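Local coordinates for protein UDP-N-acetylmuramate--L-alanine ligase (Thermotoga maritima, PDB 1J6U) that catalyses the ATP-dependent joining of L-alanine to UDP-N-acetylmuramate, a cytoplasmic step in building the peptidoglycan of the bacterial cell wall, at residues 16-21 with 73-78; 243-248 with 278-283. All blocks are in the same frame, centred on the assembly; numbering follows the deposited sequence.

Overall arrangement
Contact 1 comes first along the chain and closes well before contact 2 opens. It joins strands 14-18 and 74-77, neighbours in the five-stranded parallel sheet of the N-terminal domain. Contact 2 lies in the middle domain of the Mur ligase. There the strand 243-250, part of a three-stranded antiparallel sheet, packs on helix 276-291. The two contacts share no strand, helix or sheet. The centres of contact 1 and contact 2 are about 39 Å apart, on opposite sides of the centre of the chain. The nearest atoms of contact 1 and contact 2 are about 23 Å apart. The contacts lie in two different domains, in keeping with the multidomain build of the Mur ligases.

Contact 1 of 2, residues 16-21 with 73-78; sequences HFVGIG and DLVIKT
Three backbone hydrogen bonds join residues 16-18 to 74-76 as parallel strands. His16 N donates to Leu74 O at 2.8 Å, and Ile76 N donates to His16 O at 2.7 Å. Val18 N then reaches Ile76 O at 2.8 Å, with a nearly straight N-H...O angle of 171°. Two CA-H...O contacts supplement them, the shorter from Val75 CA to His16 O at 3.2 Å.

These are neighbouring strands of a Rossmann-like parallel sheet. Strand 14-18 runs into a type II turn from Phe17 to Ile20. Gly19 and Gly21 fit the start of a Rossmann-type GxGxxG pattern, consistent with a glycine-rich turn leading into helix 23-34. At Gly19 a side chain would press on the carbonyl of Val18 and lie very close to Thr78 CG2.

Apolar contacts lie on both faces. With CG anti to the carbonyl carbon (chi1 -68°), the Phe17 ring lies beside Ile76, whose CD1 is 3.5 Å from Phe17 CE2. Met25 and Ala29 of helix 23-34 also pack on this ring. An alanine in place of Phe17 would be likely to leave Ile76 CD1 without its aromatic neighbour and open a gap under that helix. On the other face, Val18 CG2 meets Val75 CG1 at 4.0 Å and His16 CB meets Val75 CG2 at 3.9 Å. His16 NE2 hydrogen-bonds Glu87 OE1, and ND1 hydrogen-bonds Tyr40 OH, the two rings meeting edge-to-face.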
ATOM      1  N   HIS A  16      10.908  22.572  -2.247  1.00 45.97           N
ATOM      2  CA  HIS A  16      10.386  22.506  -0.884  1.00 44.36           C
ATOM      3  C   HIS A  16       9.100  21.648  -0.906  1.00 42.00           C
ATOM      4  O   HIS A  16       8.122  21.990  -1.582  1.00 32.78           O
ATOM      5  CB  HIS A  16      10.090  23.937  -0.419  1.00 46.14           C
ATOM      6  CG  HIS A  16       9.558  24.038   0.971  1.00 51.36           C
ATOM      7  ND1 HIS A  16       9.935  25.044   1.831  1.00 56.10           N
ATOM      8  CD2 HIS A  16       8.689  23.263   1.656  1.00 54.54           C
ATOM      9  CE1 HIS A  16       9.327  24.883   2.991  1.00 54.58           C
ATOM     10  NE2 HIS A  16       8.565  23.807   2.912  1.00 66.75           N
ATOM     11  N   PHE A  17       9.135  20.532  -0.177  1.00 36.03           N
ATOM     12  CA  PHE A  17       8.009  19.603  -0.090  1.00 36.97           C
ATOM     13  C   PHE A  17       7.290  19.744   1.239  1.00 35.10           C
ATOM     14  O   PHE A  17       7.829  19.386   2.306  1.00 40.43           O
ATOM     15  CB  PHE A  17       8.476  18.123  -0.204  1.00 50.45           C
ATOM     16  CG  PHE A  17       9.007  17.733  -1.566  1.00 41.46           C
ATOM     17  CD1 PHE A  17      10.323  18.051  -1.933  1.00 36.64           C
ATOM     18  CD2 PHE A  17       8.179  17.082  -2.489  1.00 34.78           C
ATOM     19  CE1 PHE A  17      10.798  17.742  -3.178  1.00 38.37           C
ATOM     20  CE2 PHE A  17       8.643  16.763  -3.737  1.00 36.99           C
ATOM     21  CZ  PHE A  17       9.958  17.098  -4.084  1.00 36.02           C
ATOM     22  N   VAL A  18       6.062  20.224   1.176  1.00 31.78           N
ATOM     23  CA  VAL A  18       5.281  20.392   2.384  1.00 33.78           C
ATOM     24  C   VAL A  18       4.497  19.105   2.523  1.00 36.55           C
ATOM     25  O   VAL A  18       3.533  18.859   1.768  1.00 40.21           O
ATOM     26  CB  VAL A  18       4.344  21.611   2.256  1.00 43.39           C
ATOM     27  CG1 VAL A  18       3.620  21.887   3.593  1.00 35.37           C
ATOM     28  CG2 VAL A  18       5.163  22.805   1.836  1.00 34.29           C
ATOM     29  N   GLY A  19       4.930  18.290   3.490  1.00 31.41           N
ATOM     30  CA  GLY A  19       4.327  16.991   3.724  1.00 31.40           C
ATOM     31  C   GLY A  19       5.244  15.893   3.156  1.00 38.78           C
ATOM     32  O   GLY A  19       4.793  14.808   2.791  1.00 38.96           O
ATOM     33  N   ILE A  20       6.539  16.197   3.076  1.00 30.52           N
ATOM     34  CA  ILE A  20       7.546  15.286   2.566  1.00 41.66           C
ATOM     35  C   ILE A  20       7.621  13.968   3.351  1.00 46.78           C
ATOM     36  O   ILE A  20       8.280  13.023   2.925  1.00 45.19           O
ATOM     37  CB  ILE A  20       8.910  15.947   2.647  1.00 42.41           C
ATOM     38  CG1 ILE A  20       9.909  15.242   1.741  1.00 32.47           C
ATOM     39  CG2 ILE A  20       9.413  15.878   4.082  1.00 35.42           C
ATOM     40  CD1 ILE A  20      11.060  16.126   1.376  1.00 37.05           C
ATOM     41  N   GLY A  21       6.953  13.904   4.493  1.00 42.59           N
ATOM     42  CA  GLY A  21       7.025  12.701   5.311  1.00 35.27           C
ATOM     43  C   GLY A  21       6.046  11.620   4.911  1.00 40.93           C
ATOM     44  O   GLY A  21       6.097  10.519   5.459  1.00 43.35           O
ATOM     45  N   ASP A  73      12.833  27.271  -5.254  1.00 40.22           N
ATOM     46  CA  ASP A  73      12.398  27.757  -6.541  1.00 46.54           C
ATOM     47  C   ASP A  73      11.046  27.175  -6.743  1.00 43.79           C
ATOM     48  O   ASP A  73      10.254  27.621  -7.584  1.00 49.03           O
ATOM     49  CB  ASP A  73      13.297  27.220  -7.651  1.00 45.26           C
ATOM     50  CG  ASP A  73      14.733  27.530  -7.402  1.00 56.85           C
ATOM     51  OD1 ASP A  73      15.011  28.702  -7.071  1.00 70.29           O
ATOM     52  OD2 ASP A  73      15.581  26.618  -7.527  1.00 69.55           O
ATOM     53  N   LEU A  74      10.769  26.159  -5.951  1.00 44.74           N
ATOM     54  CA  LEU A  74       9.521  25.473  -6.138  1.00 40.90           C
ATOM     55  C   LEU A  74       9.003  24.889  -4.850  1.00 40.03           C
ATOM     56  O   LEU A  74       9.769  24.406  -4.016  1.00 35.01           O
ATOM     57  CB  LEU A  74       9.750  24.375  -7.173  1.00 34.49           C
ATOM     58  CG  LEU A  74       8.472  23.660  -7.538  1.00 49.62           C
ATOM     59  CD1 LEU A  74       7.524  24.709  -8.146  1.00 44.30           C
ATOM     60  CD2 LEU A  74       8.773  22.482  -8.488  1.00 35.25           C
ATOM     61  N   VAL A  75       7.690  24.928  -4.687  1.00 42.45           N
ATOM     62  CA  VAL A  75       7.087  24.373  -3.497  1.00 38.57           C
ATOM     63  C   VAL A  75       6.051  23.369  -3.929  1.00 41.47           C
ATOM     64  O   VAL A  75       5.188  23.698  -4.746  1.00 32.45           O
ATOM     65  CB  VAL A  75       6.339  25.431  -2.654  1.00 39.37           C
ATOM     66  CG1 VAL A  75       5.381  24.709  -1.692  1.00 37.54           C
ATOM     67  CG2 VAL A  75       7.309  26.277  -1.863  1.00 37.87           C
ATOM     68  N   ILE A  76       6.121  22.160  -3.372  1.00 34.15           N
ATOM     69  CA  ILE A  76       5.134  21.137  -3.686  1.00 37.29           C
ATOM     70  C   ILE A  76       4.365  20.772  -2.425  1.00 41.84           C
ATOM     71  O   ILE A  76       4.955  20.639  -1.331  1.00 40.43           O
ATOM     72  CB  ILE A  76       5.795  19.875  -4.230  1.00 46.97           C
ATOM     73  CG1 ILE A  76       6.639  20.236  -5.447  1.00 35.13           C
ATOM     74  CG2 ILE A  76       4.718  18.857  -4.581  1.00 35.97           C
ATOM     75  CD1 ILE A  76       7.357  19.078  -6.018  1.00 48.03           C
ATOM     76  N   LYS A  77       3.054  20.611  -2.568  1.00 40.57           N
ATOM     77  CA  LYS A  77       2.216  20.273  -1.416  1.00 47.69           C
ATOM     78  C   LYS A  77       1.217  19.151  -1.692  1.00 45.80           C
ATOM     79  O   LYS A  77       0.776  18.938  -2.816  1.00 54.84           O
ATOM     80  CB  LYS A  77       1.453  21.518  -0.943  1.00 32.84           C
ATOM     81  CG  LYS A  77       0.356  21.981  -1.885  1.00 39.52           C
ATOM     82  CD  LYS A  77      -0.145  23.363  -1.495  1.00 42.95           C
ATOM     83  CE  LYS A  77      -1.650  23.433  -1.413  1.00 43.66           C
ATOM     84  NZ  LYS A  77      -2.377  23.354  -2.705  1.00 36.79           N
ATOM     85  N   THR A  78       0.859  18.437  -0.645  1.00 48.69           N
ATOM     86  CA  THR A  78      -0.110  17.362  -0.763  1.00 48.77           C
ATOM     87  C   THR A  78      -1.518  17.913  -0.572  1.00 48.41           C
ATOM     88  O   THR A  78      -1.714  18.969   0.023  1.00 48.35           O
ATOM     89  CB  THR A  78       0.121  16.341   0.306  1.00 52.54           C
ATOM     90  OG1 THR A  78      -0.489  16.795   1.530  1.00 59.94           O
ATOM     91  CG2 THR A  78       1.623  16.147   0.499  1.00 40.38           C
TER

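Contact 2 of 2, residues 243-248 with 278-283; sequences YTLEMR and NVLNAL
A strand-on-helix packing in the middle domain of the Mur ligase brings Leu245 against Val279, Leu280 and Leu283. Strand 243-250 belongs to a three-stranded antiparallel sheet but is broken at Glu246. Residues 243-245 bond to Glu260 of strand 255-261 and also to Thr235, Gly237 and Val238. The short axes of strand 243-245 and helix 278-283 come within 9.7 Å and run roughly antiparallel, at 156°. No hydrogen bond crosses between the two segments. The Leu280 side chain lies about 8 Å from Gly124 of the predicted ATP site, and Asn278 and Asn281 touch Thr127 of that site.

Leu245 is the central side chain. Its chi1 of -68° puts CG anti to the carbonyl carbon. CD1 and CD2 both rest on Val279 CG1, each at 3.8 Å, the two side chains crossing at a slant. Leu245 CD1 also meets Leu280 CD1 at 3.9 Å.

At the other end, Leu283 lies against the backbone of Tyr243. Its CD1 is 3.6 Å from Tyr243 O, and its CD2 is 3.9 Å from Tyr243 CB. The Tyr243 ring passes beyond residues 278-283 to rest on Ala287, and its OH hydrogen-bonds Asp290.

Past the break, Arg248 again faces the helix. Its extended side chain ends in a guanidinium held by Gln255 through NH2 and by a salt bridge from NH1 to Glu346 of helix 334-347, in the C-terminal domain. Val279 CG2 sits beside the rim of the guanidinium rather than over it, 3.8 Å from Arg248 NE.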
ATOM      1  N   TYR A 243      -8.343 -14.343 -17.319  1.00 39.98           N
ATOM      2  CA  TYR A 243      -7.525 -15.206 -16.488  1.00 40.84           C
ATOM      3  C   TYR A 243      -8.408 -15.528 -15.328  1.00 42.95           C
ATOM      4  O   TYR A 243      -9.040 -14.647 -14.737  1.00 39.82           O
ATOM      5  CB  TYR A 243      -6.264 -14.498 -16.055  1.00 35.23           C
ATOM      6  CG  TYR A 243      -5.432 -14.196 -17.259  1.00 35.26           C
ATOM      7  CD1 TYR A 243      -5.630 -13.029 -17.987  1.00 26.85           C
ATOM      8  CD2 TYR A 243      -4.501 -15.116 -17.715  1.00 31.95           C
ATOM      9  CE1 TYR A 243      -4.925 -12.810 -19.134  1.00 36.32           C
ATOM     10  CE2 TYR A 243      -3.790 -14.905 -18.846  1.00 33.99           C
ATOM     11  CZ  TYR A 243      -4.007 -13.755 -19.561  1.00 30.01           C
ATOM     12  OH  TYR A 243      -3.318 -13.555 -20.730  1.00 35.99           O
ATOM     13  N   THR A 244      -8.436 -16.816 -15.017  1.00 41.15           N
ATOM     14  CA  THR A 244      -9.312 -17.360 -13.999  1.00 40.14           C
ATOM     15  C   THR A 244      -8.607 -18.334 -13.026  1.00 33.98           C
ATOM     16  O   THR A 244      -7.513 -18.845 -13.312  1.00 40.78           O
ATOM     17  CB  THR A 244     -10.502 -17.983 -14.793  1.00 36.18           C
ATOM     18  OG1 THR A 244     -11.621 -17.099 -14.698  1.00 44.37           O
ATOM     19  CG2 THR A 244     -10.842 -19.388 -14.367  1.00 51.17           C
ATOM     20  N   LEU A 245      -9.221 -18.564 -11.874  1.00 43.23           N
ATOM     21  CA  LEU A 245      -8.659 -19.477 -10.871  1.00 46.33           C
ATOM     22  C   LEU A 245      -9.364 -20.809 -10.886  1.00 49.40           C
ATOM     23  O   LEU A 245     -10.573 -20.885 -10.666  1.00 49.64           O
ATOM     24  CB  LEU A 245      -8.809 -18.901  -9.475  1.00 45.86           C
ATOM     25  CG  LEU A 245      -7.966 -17.673  -9.248  1.00 52.29           C
ATOM     26  CD1 LEU A 245      -8.134 -17.225  -7.817  1.00 56.87           C
ATOM     27  CD2 LEU A 245      -6.516 -18.026  -9.525  1.00 46.74           C
ATOM     28  N   GLU A 246      -8.627 -21.871 -11.144  1.00 42.52           N
ATOM     29  CA  GLU A 246      -9.283 -23.142 -11.148  1.00 49.06           C
ATOM     30  C   GLU A 246      -9.205 -23.757  -9.750  1.00 52.63           C
ATOM     31  O   GLU A 246     -10.148 -24.376  -9.290  1.00 56.72           O
ATOM     32  CB  GLU A 246      -8.645 -24.059 -12.177  1.00 52.78           C
ATOM     33  CG  GLU A 246      -8.996 -25.507 -11.931  1.00 67.71           C
ATOM     34  CD  GLU A 246      -8.322 -26.431 -12.902  1.00 79.40           C
ATOM     35  OE1 GLU A 246      -7.226 -26.065 -13.386  1.00 84.13           O
ATOM     36  OE2 GLU A 246      -8.878 -27.524 -13.166  1.00 80.58           O
HETATM   37  N   MSE A 247      -8.077 -23.581  -9.079  1.00 49.15           N
HETATM   38  CA  MSE A 247      -7.867 -24.124  -7.741  1.00 56.44           C
HETATM   39  C   MSE A 247      -6.849 -23.299  -7.009  1.00 52.70           C
HETATM   40  O   MSE A 247      -5.933 -22.733  -7.609  1.00 56.03           O
HETATM   41  CB  MSE A 247      -7.297 -25.519  -7.775  1.00 64.53           C
HETATM   42  CG  MSE A 247      -8.104 -26.532  -8.486  1.00 89.94           C
HETATM   43 SE   MSE A 247      -6.841 -27.923  -8.658  1.00120.97          SE
HETATM   44  CE  MSE A 247      -6.203 -27.554 -10.432  1.00105.90           C
ATOM     45  N   ARG A 248      -7.003 -23.263  -5.698  1.00 49.52           N
ATOM     46  CA  ARG A 248      -6.107 -22.504  -4.852  1.00 45.44           C
ATOM     47  C   ARG A 248      -5.893 -23.298  -3.616  1.00 41.85           C
ATOM     48  O   ARG A 248      -6.818 -23.882  -3.082  1.00 37.82           O
ATOM     49  CB  ARG A 248      -6.706 -21.167  -4.454  1.00 35.04           C
ATOM     50  CG  ARG A 248      -5.802 -20.396  -3.526  1.00 43.61           C
ATOM     51  CD  ARG A 248      -6.481 -19.143  -3.017  1.00 39.27           C
ATOM     52  NE  ARG A 248      -5.639 -18.517  -2.021  1.00 44.55           N
ATOM     53  CZ  ARG A 248      -5.929 -18.449  -0.727  1.00 42.21           C
ATOM     54  NH1 ARG A 248      -7.062 -18.958  -0.239  1.00 26.91           N
ATOM     55  NH2 ARG A 248      -5.063 -17.880   0.082  1.00 24.70           N
ATOM     56  N   ASN A 278      -4.003 -11.624  -2.564  1.00 30.46           N
ATOM     57  CA  ASN A 278      -2.725 -11.492  -3.223  1.00 32.97           C
ATOM     58  C   ASN A 278      -2.692 -12.350  -4.510  1.00 31.10           C
ATOM     59  O   ASN A 278      -1.928 -12.056  -5.435  1.00 31.79           O
ATOM     60  CB  ASN A 278      -1.591 -11.882  -2.284  1.00 26.89           C
ATOM     61  CG  ASN A 278      -1.125 -10.721  -1.448  1.00 37.82           C
ATOM     62  OD1 ASN A 278      -1.097  -9.583  -1.900  1.00 34.70           O
ATOM     63  ND2 ASN A 278      -0.743 -11.005  -0.222  1.00 23.43           N
ATOM     64  N   VAL A 279      -3.504 -13.411  -4.552  1.00 27.27           N
ATOM     65  CA  VAL A 279      -3.581 -14.247  -5.736  1.00 31.44           C
ATOM     66  C   VAL A 279      -4.230 -13.393  -6.827  1.00 32.95           C
ATOM     67  O   VAL A 279      -3.756 -13.350  -7.941  1.00 38.73           O
ATOM     68  CB  VAL A 279      -4.420 -15.496  -5.474  1.00 35.62           C
ATOM     69  CG1 VAL A 279      -4.614 -16.243  -6.763  1.00 38.74           C
ATOM     70  CG2 VAL A 279      -3.687 -16.408  -4.478  1.00 34.05           C
ATOM     71  N   LEU A 280      -5.307 -12.695  -6.489  1.00 29.03           N
ATOM     72  CA  LEU A 280      -5.961 -11.818  -7.438  1.00 30.62           C
ATOM     73  C   LEU A 280      -4.999 -10.734  -7.925  1.00 32.02           C
ATOM     74  O   LEU A 280      -4.974 -10.420  -9.098  1.00 40.34           O
ATOM     75  CB  LEU A 280      -7.222 -11.213  -6.809  1.00 31.69           C
ATOM     76  CG  LEU A 280      -8.563 -11.859  -7.198  1.00 43.44           C
ATOM     77  CD1 LEU A 280      -8.420 -13.323  -7.548  1.00 45.74           C
ATOM     78  CD2 LEU A 280      -9.521 -11.687  -6.055  1.00 38.07           C
ATOM     79  N   ASN A 281      -4.188 -10.187  -7.031  1.00 33.11           N
ATOM     80  CA  ASN A 281      -3.221  -9.170  -7.411  1.00 34.24           C
ATOM     81  C   ASN A 281      -2.159  -9.779  -8.338  1.00 34.82           C
ATOM     82  O   ASN A 281      -1.656  -9.112  -9.229  1.00 29.48           O
ATOM     83  CB  ASN A 281      -2.486  -8.575  -6.171  1.00 28.47           C
ATOM     84  CG  ASN A 281      -3.416  -7.833  -5.212  1.00 40.25           C
ATOM     85  OD1 ASN A 281      -4.448  -7.269  -5.607  1.00 40.15           O
ATOM     86  ND2 ASN A 281      -3.033  -7.812  -3.939  1.00 34.16           N
ATOM     87  N   ALA A 282      -1.750 -11.006  -8.047  1.00 28.25           N
ATOM     88  CA  ALA A 282      -0.766 -11.677  -8.864  1.00 31.43           C
ATOM     89  C   ALA A 282      -1.418 -11.997 -10.241  1.00 36.23           C
ATOM     90  O   ALA A 282      -0.766 -11.830 -11.267  1.00 28.40           O
ATOM     91  CB  ALA A 282      -0.319 -12.924  -8.190  1.00 27.38           C
ATOM     92  N   LEU A 283      -2.682 -12.437 -10.238  1.00 27.15           N
ATOM     93  CA  LEU A 283      -3.436 -12.714 -11.450  1.00 33.72           C
ATOM     94  C   LEU A 283      -3.423 -11.451 -12.344  1.00 46.15           C
ATOM     95  O   LEU A 283      -3.119 -11.535 -13.530  1.00 40.55           O
ATOM     96  CB  LEU A 283      -4.890 -13.047 -11.127  1.00 34.05           C
ATOM     97  CG  LEU A 283      -5.461 -14.439 -11.459  1.00 45.84           C
ATOM     98  CD1 LEU A 283      -6.891 -14.284 -11.914  1.00 41.34           C
ATOM     99  CD2 LEU A 283      -4.667 -15.130 -12.549  1.00 39.87           C
TER